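Local coordinates for extracellular solute-binding protein, family 1 (Bifidobacterium longum subsp. infantis ATCC 15697, PDB 3QUF) that probably binds an extracellular solute, as bacterial family 1 solute-binding proteins do, and delivers it to a membrane transporter for uptake, at residues A[31-36]-A[83-88]; A[102-107]-A[303-308]; A[162-167]-A[235-240]; A[176-181]-A[259-264]; A[292-297]-A[364-369]. All coordinates share one frame; numbering follows the deposited sequence.

Contact 1 (A[31-36]-A[83-88]); sequences KISFYS and PPTIFN
Ser33 and Thr85 hold each other through side chains that stand in for backbone. Ser33 N donates to Thr85 OG1 at 3.0 Å in an almost straight bond, and Thr85 N returns a bond to Ser33 OG at 3.1 Å. With chi1 54° the Ser33 hydroxyl sits between its own backbone N and carbonyl carbon, which turns OG toward segment 83-88, at Pro84 CA and Thr85 N. From there strand 31-36 and strand 86-88 run parallel, 11° apart. Ile86 N donates to Ser33 O at 2.9 Å, in the carbonyl plane, and Ile86 O accepts from Tyr35 N at 3.0 Å. Strand 30-36 lies between parallel strands 57-63 and 86-89, in an alpha/beta sheet with helix 67-79 on the Tyr35 side and helix 311-324 on the Ile86 side. The tight packing lies on the face of Phe34 and Ile86: Ile86 CG2 meets Phe34 CD1 at 3.6 Å, Ile86 O lies in plane at the edge of that ring, and Ile86 CD1 touches Ile32 CD1 at 3.8 Å. The other face is sparser: Tyr35 CB rests on Pro84 CB, while the tyrosine ring leads away to stack on Tyr70, and its OH bonds Thr73. The start of segment 31-36 is looser: Lys31 is exposed and makes no contact with segment 83-88. Two hydroxyls thus extend the polar pairing to residues ahead of strand 86-88.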
# COMPACT_ATOMS: atom_id res chain seq x y z
N LYS A 31 26.87 13.86 16.22
CA LYS A 31 26.51 12.45 16.26
C LYS A 31 24.99 12.28 16.29
O LYS A 31 24.35 12.80 17.20
CB LYS A 31 27.08 11.82 17.52
CG LYS A 31 28.59 11.90 17.61
CD LYS A 31 29.10 11.03 18.74
CE LYS A 31 28.40 9.68 18.74
NZ LYS A 31 28.82 8.81 17.62
N ILE A 32 24.43 11.52 15.35
CA ILE A 32 23.00 11.16 15.36
C ILE A 32 22.82 9.66 15.19
O ILE A 32 23.77 8.98 14.76
CB ILE A 32 22.18 11.92 14.31
CG1 ILE A 32 22.73 11.74 12.88
CG2 ILE A 32 22.15 13.42 14.71
CD1 ILE A 32 21.84 12.36 11.78
N SER A 33 21.65 9.16 15.58
CA SER A 33 21.32 7.76 15.45
C SER A 33 20.08 7.56 14.60
O SER A 33 19.22 8.45 14.51
CB SER A 33 21.13 7.11 16.81
OG SER A 33 20.18 7.84 17.54
N PHE A 34 19.98 6.40 13.98
CA PHE A 34 18.85 6.03 13.14
C PHE A 34 18.50 4.61 13.50
O PHE A 34 19.38 3.74 13.41
CB PHE A 34 19.26 6.15 11.68
CG PHE A 34 18.24 5.67 10.64
CD1 PHE A 34 16.89 5.62 10.87
CD2 PHE A 34 18.71 5.27 9.39
CE1 PHE A 34 16.01 5.15 9.87
CE2 PHE A 34 17.85 4.81 8.41
CZ PHE A 34 16.53 4.73 8.64
N TYR A 35 17.30 4.40 14.03
CA TYR A 35 16.82 3.04 14.28
C TYR A 35 15.91 2.73 13.12
O TYR A 35 14.81 3.27 13.00
CB TYR A 35 16.06 2.93 15.60
CG TYR A 35 15.71 1.50 15.94
CD1 TYR A 35 16.67 0.51 15.86
CD2 TYR A 35 14.46 1.14 16.33
CE1 TYR A 35 16.36 -0.82 16.18
CE2 TYR A 35 14.14 -0.18 16.66
CZ TYR A 35 15.09 -1.15 16.56
OH TYR A 35 14.85 -2.47 16.90
N SER A 36 16.41 1.89 12.22
CA SER A 36 15.81 1.68 10.89
C SER A 36 14.91 0.43 10.79
O SER A 36 15.31 -0.67 11.17
CB SER A 36 16.92 1.55 9.86
OG SER A 36 16.42 1.27 8.56
N PRO A 83 16.52 8.62 22.83
CA PRO A 83 15.74 8.15 21.69
C PRO A 83 16.54 8.26 20.40
O PRO A 83 17.41 9.12 20.31
CB PRO A 83 14.58 9.12 21.62
CG PRO A 83 14.57 9.82 22.92
CD PRO A 83 15.90 9.78 23.46
N PRO A 84 16.27 7.38 19.43
CA PRO A 84 16.95 7.50 18.14
C PRO A 84 16.60 8.82 17.48
O PRO A 84 15.42 9.22 17.48
CB PRO A 84 16.40 6.34 17.31
CG PRO A 84 15.24 5.84 18.03
CD PRO A 84 15.30 6.28 19.46
N THR A 85 17.58 9.48 16.89
CA THR A 85 17.29 10.74 16.21
C THR A 85 16.33 10.61 15.04
O THR A 85 15.52 11.53 14.76
CB THR A 85 18.59 11.40 15.72
OG1 THR A 85 19.68 11.15 16.60
CG2 THR A 85 18.38 12.90 15.56
N ILE A 86 16.49 9.53 14.27
CA ILE A 86 15.69 9.22 13.12
C ILE A 86 15.12 7.82 13.29
O ILE A 86 15.77 6.93 13.86
CB ILE A 86 16.50 9.27 11.84
CG1 ILE A 86 17.21 10.60 11.65
CG2 ILE A 86 15.61 8.96 10.61
CD1 ILE A 86 18.56 10.52 10.96
N PHE A 87 13.89 7.67 12.88
CA PHE A 87 13.20 6.39 12.99
C PHE A 87 12.07 6.32 11.94
O PHE A 87 11.80 7.30 11.23
CB PHE A 87 12.71 6.13 14.41
CG PHE A 87 11.87 7.23 14.95
CD1 PHE A 87 10.51 7.28 14.69
CD2 PHE A 87 12.46 8.26 15.69
CE1 PHE A 87 9.74 8.35 15.17
CE2 PHE A 87 11.68 9.31 16.17
CZ PHE A 87 10.34 9.35 15.88
N ASN A 88 11.38 5.19 11.89
CA ASN A 88 10.32 5.02 10.92
C ASN A 88 8.94 4.92 11.51
O ASN A 88 8.75 4.27 12.55
CB ASN A 88 10.59 3.75 10.09
CG ASN A 88 11.78 3.89 9.17
OD1 ASN A 88 12.80 3.22 9.32
ND2 ASN A 88 11.68 4.83 8.17

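Contact 2 (A[102-107]-A[303-308]); sequences AALDIS and FAIASR
Leu104 N donates to Ile305 O at 2.7 Å, nearly along the C=O axis, and Ser307 N donates to Ala102 O at 2.9 Å. The second bond is just as straight at its hydrogen but reaches the carbonyl from above its plane, 47° out. Between them Ala103 and Ala306 form a single backbone bridge, and the chains leave it at a steep angle, their end-to-end directions 112° apart. Two waters splice the ends. One donates to Ala102 O and accepts from Arg308 N; the other accepts from Ile305 N at 2.9 Å and lies within bonding distance of Leu104 O. Ser307 OG hangs near Ala102 O at 3.3 Å, but its bond goes to Gly101 O. Beyond the polar core, Leu104 and Ile305 lie side by side and point the same way, with Leu104 CD2 against Ile305 CG2 at 3.9 Å. Leu104 CG lies anti to its backbone N (chi1 -177°), which lays the branch along the isoleucine. Lighter touches follow, Ala103 CB on Ala304 CB and Ile106 CG2 on Ile305 CD1. The loop after helix 94-100 is thereby pinned to the end of strand 295-305, which pairs on its other side with strand 86-89, while helix 311-324 packs on Leu104 and Ile305 through Lys314, Ala317 and Lys318.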
# COMPACT_ATOMS: atom_id res chain seq x y z
N ALA A 102 6.48 11.82 20.34
CA ALA A 102 7.90 11.56 20.10
C ALA A 102 8.45 12.03 18.77
O ALA A 102 9.67 12.07 18.62
CB ALA A 102 8.19 10.04 20.23
N ALA A 103 7.58 12.30 17.80
CA ALA A 103 8.00 12.73 16.48
C ALA A 103 7.96 14.24 16.36
O ALA A 103 6.98 14.90 16.81
CB ALA A 103 7.13 12.07 15.38
N LEU A 104 8.99 14.79 15.75
CA LEU A 104 9.11 16.22 15.48
C LEU A 104 8.11 16.66 14.43
O LEU A 104 7.96 16.02 13.43
CB LEU A 104 10.51 16.53 14.95
CG LEU A 104 10.87 18.00 14.67
CD1 LEU A 104 10.92 18.78 15.96
CD2 LEU A 104 12.27 18.04 13.95
N ASP A 105 7.43 17.78 14.69
CA ASP A 105 6.62 18.44 13.63
C ASP A 105 7.52 18.99 12.54
O ASP A 105 8.31 19.95 12.79
CB ASP A 105 5.84 19.57 14.32
CG ASP A 105 4.99 20.38 13.35
OD1 ASP A 105 4.96 20.09 12.15
OD2 ASP A 105 4.32 21.34 13.85
N ILE A 106 7.43 18.40 11.35
CA ILE A 106 8.24 18.78 10.20
C ILE A 106 7.41 19.50 9.14
O ILE A 106 7.85 19.71 7.99
CB ILE A 106 9.05 17.58 9.67
CG1 ILE A 106 8.12 16.42 9.29
CG2 ILE A 106 10.12 17.17 10.73
CD1 ILE A 106 8.88 15.29 8.54
N SER A 107 6.24 19.98 9.55
CA SER A 107 5.37 20.76 8.65
C SER A 107 6.17 21.88 7.99
O SER A 107 6.91 22.60 8.65
CB SER A 107 4.21 21.38 9.41
OG SER A 107 3.43 20.41 10.08
N PHE A 303 9.60 8.38 7.27
CA PHE A 303 10.75 8.75 8.08
C PHE A 303 10.42 9.91 8.98
O PHE A 303 9.79 10.86 8.54
CB PHE A 303 11.92 9.11 7.18
CG PHE A 303 12.44 7.96 6.38
CD1 PHE A 303 11.74 7.49 5.27
CD2 PHE A 303 13.58 7.27 6.78
CE1 PHE A 303 12.19 6.36 4.57
CE2 PHE A 303 14.01 6.16 6.07
CZ PHE A 303 13.31 5.71 4.98
N ALA A 304 10.86 9.84 10.22
CA ALA A 304 10.56 10.83 11.24
C ALA A 304 11.81 11.16 12.04
O ALA A 304 12.80 10.39 12.07
CB ALA A 304 9.46 10.28 12.16
N ILE A 305 11.78 12.34 12.65
CA ILE A 305 12.86 12.82 13.51
C ILE A 305 12.32 12.90 14.97
O ILE A 305 11.16 13.24 15.20
CB ILE A 305 13.35 14.23 13.02
CG1 ILE A 305 13.88 14.14 11.59
CG2 ILE A 305 14.39 14.80 13.98
CD1 ILE A 305 14.26 15.47 10.95
N ALA A 306 13.18 12.61 15.94
CA ALA A 306 12.83 12.67 17.37
C ALA A 306 12.58 14.12 17.78
O ALA A 306 13.42 15.00 17.53
CB ALA A 306 13.95 12.12 18.22
N SER A 307 11.48 14.36 18.47
CA SER A 307 11.29 15.65 19.11
C SER A 307 12.24 15.86 20.29
O SER A 307 12.59 17.00 20.62
CB SER A 307 9.85 15.84 19.51
OG SER A 307 9.51 14.83 20.42
N ARG A 308 12.65 14.77 20.94
CA ARG A 308 13.59 14.80 22.04
C ARG A 308 15.00 14.53 21.53
O ARG A 308 15.49 13.37 21.52
CB ARG A 308 13.20 13.80 23.13
CG ARG A 308 14.13 13.77 24.33
CD ARG A 308 13.42 13.58 25.60
NE ARG A 308 12.66 12.35 25.60
CZ ARG A 308 13.16 11.18 25.95
NH1 ARG A 308 12.38 10.11 25.90
NH2 ARG A 308 14.42 11.06 26.34
O HOH W 1 11.54 12.06 20.74
O HOH W 2 9.39 13.85 12.26

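Contact 3 (A[162-167]-A[235-240]); sequences EFIEMG and AGVIPQ
Val237 pushes both methyls into the side of helix 160-172. CG2 lies 3.5 Å from Ile164 O and 3.7 Å from Gly167 CA, while CG1 reaches Phe163 CE2 at 3.8 Å, the two side chains meeting at a slant. The valine holds CG1 anti to its N (chi1 177°), and this spreads the branches between the phenylalanine and the helix backbone. Gly167 makes the close approach possible, since a CB there would run into Val237 CG1. Beside it, Ile164 CG2 meets Ala235 CB at 3.6 Å. Replacing Val237 with an alanine would probably open a gap against Gly167 and deprive Phe163 CE2 of its neighbour across the contact. Phe163 also meets the rings of Trp160 and Phe141. Segment 235-240 takes the chain out of helix 223-234: Gly236, the first residue off the helical angles, has positive phi, and two bonds run back into the last turn, a Schellman motif followed by an apolar residue packed on another helix.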
# COMPACT_ATOMS: atom_id res chain seq x y z
N GLU A 162 -18.68 -4.93 -16.05
CA GLU A 162 -18.05 -5.54 -17.23
C GLU A 162 -17.09 -6.68 -16.84
O GLU A 162 -16.93 -7.70 -17.54
CB GLU A 162 -17.30 -4.47 -18.05
CG GLU A 162 -18.20 -3.40 -18.68
CD GLU A 162 -17.48 -2.07 -19.00
OE1 GLU A 162 -16.34 -1.85 -18.53
OE2 GLU A 162 -18.05 -1.24 -19.74
N PHE A 163 -16.41 -6.51 -15.71
CA PHE A 163 -15.57 -7.56 -15.17
C PHE A 163 -16.36 -8.82 -14.81
O PHE A 163 -15.90 -9.95 -15.04
CB PHE A 163 -14.81 -7.03 -13.95
CG PHE A 163 -14.01 -8.06 -13.19
CD1 PHE A 163 -12.80 -8.51 -13.68
CD2 PHE A 163 -14.42 -8.50 -11.94
CE1 PHE A 163 -12.04 -9.43 -12.96
CE2 PHE A 163 -13.66 -9.40 -11.22
CZ PHE A 163 -12.47 -9.87 -11.75
N ILE A 164 -17.55 -8.63 -14.24
CA ILE A 164 -18.40 -9.76 -13.88
C ILE A 164 -18.83 -10.46 -15.18
O ILE A 164 -18.76 -11.70 -15.29
CB ILE A 164 -19.62 -9.34 -13.04
CG1 ILE A 164 -19.17 -8.93 -11.63
CG2 ILE A 164 -20.63 -10.49 -12.92
CD1 ILE A 164 -20.26 -8.30 -10.77
N GLU A 165 -19.24 -9.68 -16.17
CA GLU A 165 -19.68 -10.25 -17.46
C GLU A 165 -18.52 -11.01 -18.14
O GLU A 165 -18.73 -12.10 -18.66
CB GLU A 165 -20.21 -9.17 -18.39
CG GLU A 165 -21.57 -8.59 -17.99
CD GLU A 165 -22.70 -9.64 -17.84
OE1 GLU A 165 -22.94 -10.42 -18.80
OE2 GLU A 165 -23.35 -9.68 -16.77
N MSE A 166 -17.31 -10.45 -18.08
CA MSE A 166 -16.13 -11.12 -18.64
C MSE A 166 -15.84 -12.42 -17.92
O MSE A 166 -15.52 -13.43 -18.56
CB MSE A 166 -14.91 -10.21 -18.56
CG MSE A 166 -13.65 -10.75 -19.24
SE MSE A 166 -12.04 -9.89 -18.59
CE MSE A 166 -12.24 -10.32 -16.68
N GLY A 167 -15.95 -12.40 -16.60
CA GLY A 167 -15.66 -13.55 -15.78
C GLY A 167 -16.60 -14.71 -16.10
O GLY A 167 -16.17 -15.87 -16.13
N ALA A 235 -22.09 -14.43 -8.91
CA ALA A 235 -21.95 -14.72 -10.33
C ALA A 235 -20.94 -15.85 -10.63
O ALA A 235 -20.83 -16.26 -11.79
CB ALA A 235 -21.58 -13.47 -11.09
N GLY A 236 -20.22 -16.33 -9.62
CA GLY A 236 -19.20 -17.35 -9.82
C GLY A 236 -17.83 -16.80 -10.22
O GLY A 236 -16.88 -17.58 -10.37
N VAL A 237 -17.71 -15.48 -10.33
CA VAL A 237 -16.45 -14.84 -10.79
C VAL A 237 -15.40 -14.76 -9.67
O VAL A 237 -14.22 -14.98 -9.92
CB VAL A 237 -16.73 -13.47 -11.46
CG1 VAL A 237 -15.43 -12.73 -11.89
CG2 VAL A 237 -17.66 -13.67 -12.67
N ILE A 238 -15.83 -14.49 -8.43
CA ILE A 238 -15.01 -14.74 -7.25
C ILE A 238 -15.49 -16.07 -6.63
O ILE A 238 -16.47 -16.08 -5.87
CB ILE A 238 -15.10 -13.63 -6.21
CG1 ILE A 238 -14.72 -12.27 -6.84
CG2 ILE A 238 -14.16 -13.93 -5.08
CD1 ILE A 238 -14.92 -11.06 -5.90
N PRO A 239 -14.80 -17.18 -6.93
CA PRO A 239 -15.40 -18.51 -6.68
C PRO A 239 -15.12 -19.05 -5.27
O PRO A 239 -14.14 -18.64 -4.65
CB PRO A 239 -14.75 -19.36 -7.77
CG PRO A 239 -13.34 -18.81 -7.86
CD PRO A 239 -13.51 -17.29 -7.65
N GLN A 240 -15.97 -19.96 -4.74
CA GLN A 240 -15.73 -20.45 -3.37
C GLN A 240 -14.42 -21.22 -3.31
O GLN A 240 -13.79 -21.28 -2.26
CB GLN A 240 -16.89 -21.31 -2.80
CG GLN A 240 -18.20 -20.53 -2.55
CD GLN A 240 -19.11 -20.63 -3.76
OE1 GLN A 240 -18.62 -20.69 -4.89
NE2 GLN A 240 -20.43 -20.69 -3.53

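Contact 4 (A[176-181]-A[259-264]); sequences TAFLED and LGVMRS
Thr176 O receives Gly260 N at 2.8 Å, in a nearly straight bond, and Leu259 CA makes a CA-H...O contact with Thr176 O at 3.4 Å. One residue on, Val261 N reaches Ala177 O at 2.9 Å, but the bond is bent to 116° and weak. The chain turns a corner at Gly260, where a CB would collide with Ala177 O. Farther along the backbones part, and a water bridges them, accepting from Arg263 N and donating to Leu179 O at 2.6 Å. This is a parallel pairing of strand 176-178 with strand 259-264, broken at that corner; the latter also pairs antiparallel with strand 135-144. Phe178 swings its ring beside its own carbonyl carbon (chi1 178°), so that CD1 faces Val261 O at 3.3 Å and the backbone from Val261 to Arg263 runs past the ring's edge; Val261 CG1 sits 4.0 Å from CD1. Val261 O is buried without a polar partner in the model. A serine in place of Phe178 would probably leave that carbonyl without its ring-edge neighbour and Phe141 without the ring it meets. On the opposite face, Leu259 CD1 nestles against Thr176 CG2 and, at 3.8 Å, Leu179 CG, with Val250 of helix 247-255 packed on both leucines.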
# COMPACT_ATOMS: atom_id res chain seq x y z
N THR A 176 -10.80 -20.65 -15.45
CA THR A 176 -11.17 -19.97 -14.22
C THR A 176 -10.90 -18.49 -14.42
O THR A 176 -9.79 -18.13 -14.80
CB THR A 176 -10.34 -20.53 -13.07
OG1 THR A 176 -10.62 -21.95 -12.96
CG2 THR A 176 -10.66 -19.85 -11.77
N ALA A 177 -11.91 -17.65 -14.19
CA ALA A 177 -11.78 -16.23 -14.49
C ALA A 177 -10.81 -15.55 -13.53
O ALA A 177 -9.94 -14.79 -13.96
CB ALA A 177 -13.15 -15.53 -14.45
N PHE A 178 -10.97 -15.81 -12.24
CA PHE A 178 -10.29 -15.04 -11.21
C PHE A 178 -10.16 -15.86 -9.93
O PHE A 178 -11.08 -16.58 -9.52
CB PHE A 178 -11.10 -13.77 -10.94
CG PHE A 178 -10.53 -12.91 -9.85
CD1 PHE A 178 -9.21 -12.48 -9.92
CD2 PHE A 178 -11.31 -12.51 -8.77
CE1 PHE A 178 -8.68 -11.67 -8.91
CE2 PHE A 178 -10.80 -11.71 -7.77
CZ PHE A 178 -9.48 -11.28 -7.84
N LEU A 179 -8.97 -15.77 -9.33
CA LEU A 179 -8.75 -16.29 -8.02
C LEU A 179 -8.01 -15.22 -7.24
O LEU A 179 -7.25 -14.42 -7.82
CB LEU A 179 -7.89 -17.54 -8.07
CG LEU A 179 -8.45 -18.78 -8.71
CD1 LEU A 179 -7.33 -19.82 -8.66
CD2 LEU A 179 -9.71 -19.27 -7.99
N GLU A 180 -8.21 -15.23 -5.93
CA GLU A 180 -7.54 -14.27 -5.07
C GLU A 180 -7.17 -14.84 -3.72
O GLU A 180 -7.85 -15.71 -3.22
CB GLU A 180 -8.42 -13.07 -4.89
CG GLU A 180 -7.73 -11.87 -4.29
CD GLU A 180 -8.54 -10.58 -4.49
OE1 GLU A 180 -9.78 -10.65 -4.59
OE2 GLU A 180 -7.91 -9.53 -4.52
N ASP A 181 -6.06 -14.38 -3.19
CA ASP A 181 -5.62 -14.73 -1.85
C ASP A 181 -6.44 -13.89 -0.83
O ASP A 181 -6.24 -12.71 -0.74
CB ASP A 181 -4.12 -14.42 -1.72
CG ASP A 181 -3.57 -14.66 -0.32
OD1 ASP A 181 -4.07 -15.58 0.40
OD2 ASP A 181 -2.62 -13.93 0.05
N LEU A 259 -5.85 -19.56 -15.58
CA LEU A 259 -6.44 -18.43 -14.84
C LEU A 259 -6.45 -17.14 -15.65
O LEU A 259 -5.41 -16.66 -16.08
CB LEU A 259 -5.66 -18.22 -13.54
CG LEU A 259 -6.19 -17.16 -12.58
CD1 LEU A 259 -7.66 -17.55 -12.18
CD2 LEU A 259 -5.30 -16.97 -11.34
N GLY A 260 -7.64 -16.56 -15.81
CA GLY A 260 -7.77 -15.31 -16.56
C GLY A 260 -7.07 -14.12 -15.92
O GLY A 260 -6.40 -13.33 -16.61
N VAL A 261 -7.24 -13.97 -14.61
CA VAL A 261 -6.86 -12.73 -13.92
C VAL A 261 -6.40 -13.05 -12.53
O VAL A 261 -7.01 -13.91 -11.84
CB VAL A 261 -8.07 -11.81 -13.77
CG1 VAL A 261 -7.66 -10.48 -13.05
CG2 VAL A 261 -8.75 -11.57 -15.11
N MSE A 262 -5.34 -12.38 -12.09
CA MSE A 262 -4.90 -12.41 -10.69
C MSE A 262 -4.50 -11.01 -10.25
O MSE A 262 -4.12 -10.20 -11.09
CB MSE A 262 -3.69 -13.35 -10.57
CG MSE A 262 -2.40 -12.77 -11.09
SE MSE A 262 -0.84 -13.94 -10.73
CE MSE A 262 -0.69 -13.79 -8.89
N ARG A 263 -4.58 -10.76 -8.94
CA ARG A 263 -4.03 -9.56 -8.37
C ARG A 263 -2.57 -9.83 -8.06
O ARG A 263 -2.23 -10.80 -7.38
CB ARG A 263 -4.81 -9.19 -7.12
CG ARG A 263 -4.38 -7.93 -6.45
CD ARG A 263 -3.26 -8.12 -5.46
NE ARG A 263 -3.03 -6.93 -4.62
CZ ARG A 263 -2.14 -6.86 -3.65
NH1 ARG A 263 -1.39 -7.91 -3.34
NH2 ARG A 263 -2.03 -5.74 -2.96
N SER A 264 -1.69 -8.97 -8.54
CA SER A 264 -0.28 -9.09 -8.18
C SER A 264 0.40 -7.73 -8.24
O SER A 264 -0.25 -6.69 -8.14
CB SER A 264 0.42 -10.11 -9.06
OG SER A 264 1.72 -10.42 -8.52
O HOH W 3 -5.51 -12.61 -7.13

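Contact 5 (A[292-297]-A[364-369]); sequences GQWING and QNKFYW
A bend at chi3 (86°) in Lys366 carries its amine round to Gln293 O, while Trp294, its CG anti to the carbonyl carbon (chi1 -77°), lays its indole over the alpha carbon of the same lysine. NZ donates to Gln293 O at 2.7 Å, tilted somewhat from the carbonyl plane. Lys366 CA stands over the six-membered ring, 3.6 Å from its centroid, in a CH-pi contact, and CE lies 3.4 Å from the indole NE1. A water accepts from that NE1 and, weakly, from NZ. Ile295 N donates to Lys366 O at 2.9 Å, almost straight, and Tyr368 N to Ile295 O at 3.2 Å, in a short parallel pairing that joins strand 367-368, just after helix 355-362, to strand 295-305. Gly297 N closes it on Tyr368 O at 3.0 Å, coming from well above the carbonyl plane. A second water ties Ile295 O, Tyr368 O and Asn296 ND2 together. Ile295 CG1 packs on Phe367 CB at 3.6 Å, and the Phe367 ring turns its edge to Gly297, whose backbone angles demand glycine. Asn296 OD1, bonded to Arg263 NE, lies 3.6 Å from the edge of Trp369 at CZ3; amide and ring stand 75° apart. The lysine thus contributes in two ways, its alpha carbon to an aromatic face and its amine to a carbonyl, and its positive charge probably draws electron density toward Gln293 O.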
# COMPACT_ATOMS: atom_id res chain seq x y z
N GLY A 292 -13.04 5.44 -13.77
CA GLY A 292 -13.02 5.43 -12.31
C GLY A 292 -12.06 4.40 -11.71
O GLY A 292 -12.22 4.02 -10.55
N GLN A 293 -11.09 3.95 -12.51
CA GLN A 293 -10.17 2.89 -12.06
C GLN A 293 -9.08 3.37 -11.10
O GLN A 293 -8.55 4.50 -11.24
CB GLN A 293 -9.53 2.16 -13.23
CG GLN A 293 -10.49 1.60 -14.27
CD GLN A 293 -11.01 2.65 -15.21
OE1 GLN A 293 -10.43 3.75 -15.35
NE2 GLN A 293 -12.14 2.33 -15.88
N TRP A 294 -8.77 2.51 -10.13
CA TRP A 294 -7.69 2.71 -9.16
C TRP A 294 -6.77 1.49 -9.14
O TRP A 294 -7.13 0.42 -9.61
CB TRP A 294 -8.27 2.96 -7.75
CG TRP A 294 -8.79 4.36 -7.59
CD1 TRP A 294 -9.80 4.92 -8.30
CD2 TRP A 294 -8.28 5.37 -6.75
NE1 TRP A 294 -9.94 6.23 -7.98
CE2 TRP A 294 -9.04 6.54 -7.00
CE3 TRP A 294 -7.24 5.44 -5.82
CZ2 TRP A 294 -8.81 7.74 -6.34
CZ3 TRP A 294 -7.04 6.61 -5.14
CH2 TRP A 294 -7.80 7.78 -5.44
N ILE A 295 -5.58 1.67 -8.57
CA ILE A 295 -4.69 0.56 -8.28
C ILE A 295 -4.52 0.45 -6.77
O ILE A 295 -4.92 1.33 -6.00
CB ILE A 295 -3.33 0.67 -9.02
CG1 ILE A 295 -2.52 1.87 -8.51
CG2 ILE A 295 -3.56 0.73 -10.53
CD1 ILE A 295 -1.17 2.03 -9.14
N ASN A 296 -3.97 -0.67 -6.34
CA ASN A 296 -3.57 -0.80 -4.97
C ASN A 296 -2.21 -0.08 -4.79
O ASN A 296 -1.34 -0.09 -5.66
CB ASN A 296 -3.30 -2.26 -4.56
CG ASN A 296 -4.54 -3.19 -4.53
OD1 ASN A 296 -4.36 -4.43 -4.56
ND2 ASN A 296 -5.75 -2.66 -4.46
N GLY A 297 -1.98 0.43 -3.59
CA GLY A 297 -0.65 0.88 -3.25
C GLY A 297 -0.65 1.70 -1.98
O GLY A 297 -1.70 2.04 -1.42
N GLN A 364 -0.66 9.60 -10.99
CA GLN A 364 -1.86 10.42 -10.85
C GLN A 364 -2.52 10.29 -9.47
O GLN A 364 -3.65 10.78 -9.29
CB GLN A 364 -2.86 10.03 -11.93
CG GLN A 364 -2.29 10.12 -13.33
CD GLN A 364 -1.75 11.48 -13.65
OE1 GLN A 364 -2.32 12.49 -13.25
NE2 GLN A 364 -0.62 11.52 -14.36
N ASN A 365 -1.84 9.67 -8.51
CA ASN A 365 -2.35 9.51 -7.14
C ASN A 365 -3.65 8.73 -7.07
O ASN A 365 -4.56 9.04 -6.28
CB ASN A 365 -2.45 10.90 -6.44
CG ASN A 365 -1.09 11.55 -6.30
OD1 ASN A 365 -0.16 10.95 -5.80
ND2 ASN A 365 -0.95 12.74 -6.84
N LYS A 366 -3.79 7.75 -7.96
CA LYS A 366 -4.95 6.86 -7.92
C LYS A 366 -4.54 5.47 -7.39
O LYS A 366 -4.84 4.46 -8.01
CB LYS A 366 -5.56 6.73 -9.31
CG LYS A 366 -6.09 8.04 -9.87
CD LYS A 366 -6.94 7.87 -11.13
CE LYS A 366 -8.46 7.58 -10.77
NZ LYS A 366 -9.40 7.00 -11.91
N PHE A 367 -3.86 5.45 -6.26
CA PHE A 367 -3.50 4.24 -5.56
C PHE A 367 -3.97 4.35 -4.11
O PHE A 367 -3.96 5.44 -3.52
CB PHE A 367 -2.00 3.95 -5.63
CG PHE A 367 -1.12 5.02 -5.00
CD1 PHE A 367 -0.67 6.10 -5.75
CD2 PHE A 367 -0.68 4.88 -3.69
CE1 PHE A 367 0.14 7.06 -5.18
CE2 PHE A 367 0.14 5.84 -3.11
CZ PHE A 367 0.56 6.92 -3.87
N TYR A 368 -4.35 3.22 -3.53
CA TYR A 368 -4.88 3.21 -2.18
C TYR A 368 -4.72 1.83 -1.56
O TYR A 368 -4.69 0.84 -2.26
CB TYR A 368 -6.36 3.62 -2.18
CG TYR A 368 -6.96 3.72 -0.80
CD1 TYR A 368 -6.48 4.64 0.11
CD2 TYR A 368 -7.97 2.83 -0.37
CE1 TYR A 368 -6.99 4.76 1.38
CE2 TYR A 368 -8.53 2.97 0.86
CZ TYR A 368 -8.01 3.92 1.76
OH TYR A 368 -8.50 4.06 3.03
N TRP A 369 -4.64 1.82 -0.24
CA TRP A 369 -4.72 0.62 0.58
C TRP A 369 -5.39 1.03 1.90
O TRP A 369 -5.23 2.17 2.34
CB TRP A 369 -3.31 0.05 0.82
CG TRP A 369 -3.37 -1.36 1.35
CD1 TRP A 369 -3.02 -1.78 2.61
CD2 TRP A 369 -3.79 -2.52 0.64
NE1 TRP A 369 -3.22 -3.14 2.73
CE2 TRP A 369 -3.70 -3.61 1.53
CE3 TRP A 369 -4.27 -2.74 -0.66
CZ2 TRP A 369 -4.05 -4.90 1.15
CZ3 TRP A 369 -4.60 -4.01 -1.03
CH2 TRP A 369 -4.50 -5.08 -0.12
O HOH W 4 -11.75 8.04 -9.92
O HOH W 5 -6.75 0.11 -4.16
O HOH W 6 -2.56 3.95 0.43

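Overall arrangement
Contacts 1 and 2 form one cluster, their centres 11 Å apart, and contacts 3 and 4 another, 10 Å apart on the opposite side of the chain's centre: the two-lobed layout of a periplasmic-type binding protein. In the first, Thr85 O probably bonds Ala306 N (2.8 Å), adding strand 295-305 to the sheet of contact 1. In the second, Gly167 CA packs on Ala177 CB at 3.5 Å. Contact 5, its centre about 9 Å from that of the chain, lies between them; it shares strand 295-305 with contact 2, about 28 Å away between centres, and touches contact 4 through Arg263 NE and Asn296 OD1 (2.8 Å, probably a hydrogen bond). Solute usually binds between such lobes.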